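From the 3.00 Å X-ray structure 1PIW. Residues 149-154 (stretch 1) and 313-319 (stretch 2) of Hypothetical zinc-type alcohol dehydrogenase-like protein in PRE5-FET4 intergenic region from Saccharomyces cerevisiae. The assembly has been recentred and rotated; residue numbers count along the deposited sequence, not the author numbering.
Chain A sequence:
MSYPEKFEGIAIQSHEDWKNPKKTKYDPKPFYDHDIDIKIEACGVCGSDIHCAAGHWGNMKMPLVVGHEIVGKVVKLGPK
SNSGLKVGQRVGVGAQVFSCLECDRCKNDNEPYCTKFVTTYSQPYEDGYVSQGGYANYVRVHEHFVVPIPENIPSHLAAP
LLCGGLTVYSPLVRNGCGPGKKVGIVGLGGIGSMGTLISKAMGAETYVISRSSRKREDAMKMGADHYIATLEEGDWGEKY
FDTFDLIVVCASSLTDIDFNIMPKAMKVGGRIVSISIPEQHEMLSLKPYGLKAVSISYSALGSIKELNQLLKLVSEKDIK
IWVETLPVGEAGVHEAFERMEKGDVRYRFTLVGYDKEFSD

Stretch 1, residues 149-154: IPENIP
Stretch 2, residues 313-319: LVSEKDI

The contact between residues 149-154 and 313-319 is small, burying 219 Å² over both sides, and it centres on S315, N152 and I153. Stretch 1 has no regular helix or strand; P150 to I153 form a type I beta turn, closed by a hydrogen bond from I153 N to P150 O (3.1 Å), with E151 at phi/psi -43/-34 and N152 at -93/23. Stretch 2 carries the last turn of a helix through E316. K317, at -77/20, is the first residue to leave helical values, although its N still bonds to L313 O (2.8 Å); D318 follows at 37/73, and I319 N returns to V314 O (2.6 Å). The register is set by I153 and S315, whose CA atoms lie 6.1 Å apart.

S315 loses the most surface. Its CB points toward the turn, and N152 points back, with chi1 in p (66°) and chi2 at -55°. This places the carboxamide against both the side chain and the backbone of S315: S315 OG donates to N152 OD1 (3.0 Å), while N152 ND2 donates to S315 O (2.9 Å, N-H...O angle 156°). Asparagine suits the position because one amide group supplies both acceptor and donor. The serine chi1 of 146° lies between wells. N152 ND2 also comes within 4.1 Å of D318 OD1.

Apolar contacts accompany this polar pair. P150, its ring C-gamma exo, directs CB toward the helix and reaches S315 CB at 3.6 Å, so that the two carbons are in van der Waals contact. I153 leaves its backbone sideways, but its m,t rotamer (-45°, 178°) brings CD1 nearer, 3.9 Å from S315 CB and 4.3 Å from V314 CG1. V314, with chi1 in t (170°), is buried like I153, as befits two branched aliphatic side chains. E316 and L313 point away.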

# COMPACT_ATOMS: atom_id res chain seq x y z
N ILE A 149 -31.61 4.08 10.84
CA ILE A 149 -30.82 4.80 11.82
C ILE A 149 -31.15 4.21 13.18
O ILE A 149 -32.30 4.22 13.61
CB ILE A 149 -31.17 6.30 11.83
CG1 ILE A 149 -31.20 6.84 10.39
CG2 ILE A 149 -30.18 7.04 12.69
CD1 ILE A 149 -29.94 6.57 9.57
N PRO A 150 -30.14 3.64 13.87
CA PRO A 150 -30.37 3.06 15.19
C PRO A 150 -31.20 4.02 16.04
O PRO A 150 -30.87 5.20 16.16
CB PRO A 150 -28.96 2.88 15.73
CG PRO A 150 -28.22 2.50 14.52
CD PRO A 150 -28.74 3.47 13.47
N GLU A 151 -32.29 3.51 16.61
CA GLU A 151 -33.18 4.33 17.42
C GLU A 151 -32.50 5.28 18.39
O GLU A 151 -33.01 6.38 18.61
CB GLU A 151 -34.14 3.44 18.23
CG GLU A 151 -35.45 3.06 17.52
CD GLU A 151 -36.41 2.28 18.45
OE1 GLU A 151 -36.61 2.72 19.61
OE2 GLU A 151 -36.97 1.24 18.01
N ASN A 152 -31.35 4.90 18.96
CA ASN A 152 -30.69 5.76 19.94
C ASN A 152 -29.62 6.75 19.50
O ASN A 152 -28.78 7.15 20.32
CB ASN A 152 -30.12 4.90 21.08
CG ASN A 152 -29.00 4.00 20.62
OD1 ASN A 152 -29.18 3.22 19.68
ND2 ASN A 152 -27.85 4.10 21.27
N ILE A 153 -29.62 7.16 18.24
CA ILE A 153 -28.63 8.14 17.80
C ILE A 153 -29.33 9.41 17.35
O ILE A 153 -30.09 9.41 16.39
CB ILE A 153 -27.80 7.65 16.61
CG1 ILE A 153 -27.33 6.21 16.81
CG2 ILE A 153 -26.58 8.54 16.46
CD1 ILE A 153 -26.54 5.67 15.63
N PRO A 154 -29.09 10.51 18.06
CA PRO A 154 -29.74 11.76 17.67
C PRO A 154 -29.49 12.02 16.18
O PRO A 154 -28.36 11.92 15.72
CB PRO A 154 -29.05 12.79 18.55
CG PRO A 154 -28.65 12.00 19.75
CD PRO A 154 -28.16 10.71 19.17
N LEU A 313 -21.99 0.40 15.87
CA LEU A 313 -20.98 0.79 16.83
C LEU A 313 -21.28 2.10 17.52
O LEU A 313 -21.32 2.17 18.75
CB LEU A 313 -19.63 0.89 16.13
CG LEU A 313 -18.53 1.53 16.95
CD1 LEU A 313 -18.41 0.84 18.29
CD2 LEU A 313 -17.23 1.43 16.20
N VAL A 314 -21.47 3.16 16.75
CA VAL A 314 -21.77 4.45 17.36
C VAL A 314 -22.95 4.30 18.31
O VAL A 314 -22.95 4.87 19.39
CB VAL A 314 -22.10 5.50 16.29
CG1 VAL A 314 -22.64 6.76 16.94
CG2 VAL A 314 -20.85 5.81 15.48
N SER A 315 -23.94 3.52 17.90
CA SER A 315 -25.12 3.28 18.71
C SER A 315 -24.82 2.51 19.99
O SER A 315 -25.27 2.88 21.08
CB SER A 315 -26.15 2.50 17.91
OG SER A 315 -26.86 1.62 18.75
N GLU A 316 -24.07 1.42 19.86
CA GLU A 316 -23.72 0.57 20.99
C GLU A 316 -22.73 1.23 21.96
O GLU A 316 -23.08 1.46 23.11
CB GLU A 316 -23.17 -0.78 20.49
CG GLU A 316 -24.29 -1.77 20.16
CD GLU A 316 -23.86 -2.91 19.23
OE1 GLU A 316 -22.65 -3.17 19.07
OE2 GLU A 316 -24.77 -3.56 18.66
N LYS A 317 -21.51 1.51 21.51
CA LYS A 317 -20.55 2.14 22.41
C LYS A 317 -20.88 3.63 22.56
O LYS A 317 -20.05 4.45 22.96
CB LYS A 317 -19.12 1.91 21.92
CG LYS A 317 -18.70 0.44 21.98
CD LYS A 317 -17.19 0.24 22.14
CE LYS A 317 -16.69 0.62 23.55
NZ LYS A 317 -15.20 0.47 23.74
N ASP A 318 -22.12 3.94 22.22
CA ASP A 318 -22.67 5.29 22.32
C ASP A 318 -21.71 6.43 21.96
O ASP A 318 -21.27 7.17 22.84
CB ASP A 318 -23.21 5.51 23.73
CG ASP A 318 -24.15 6.68 23.81
OD1 ASP A 318 -25.23 6.63 23.16
OD2 ASP A 318 -23.80 7.66 24.51
N ILE A 319 -21.41 6.58 20.67
CA ILE A 319 -20.50 7.62 20.23
C ILE A 319 -21.23 8.94 20.00
O ILE A 319 -22.29 8.99 19.40
CB ILE A 319 -19.80 7.24 18.91
CG1 ILE A 319 -19.33 5.79 18.95
CG2 ILE A 319 -18.60 8.16 18.68
CD1 ILE A 319 -18.29 5.53 20.00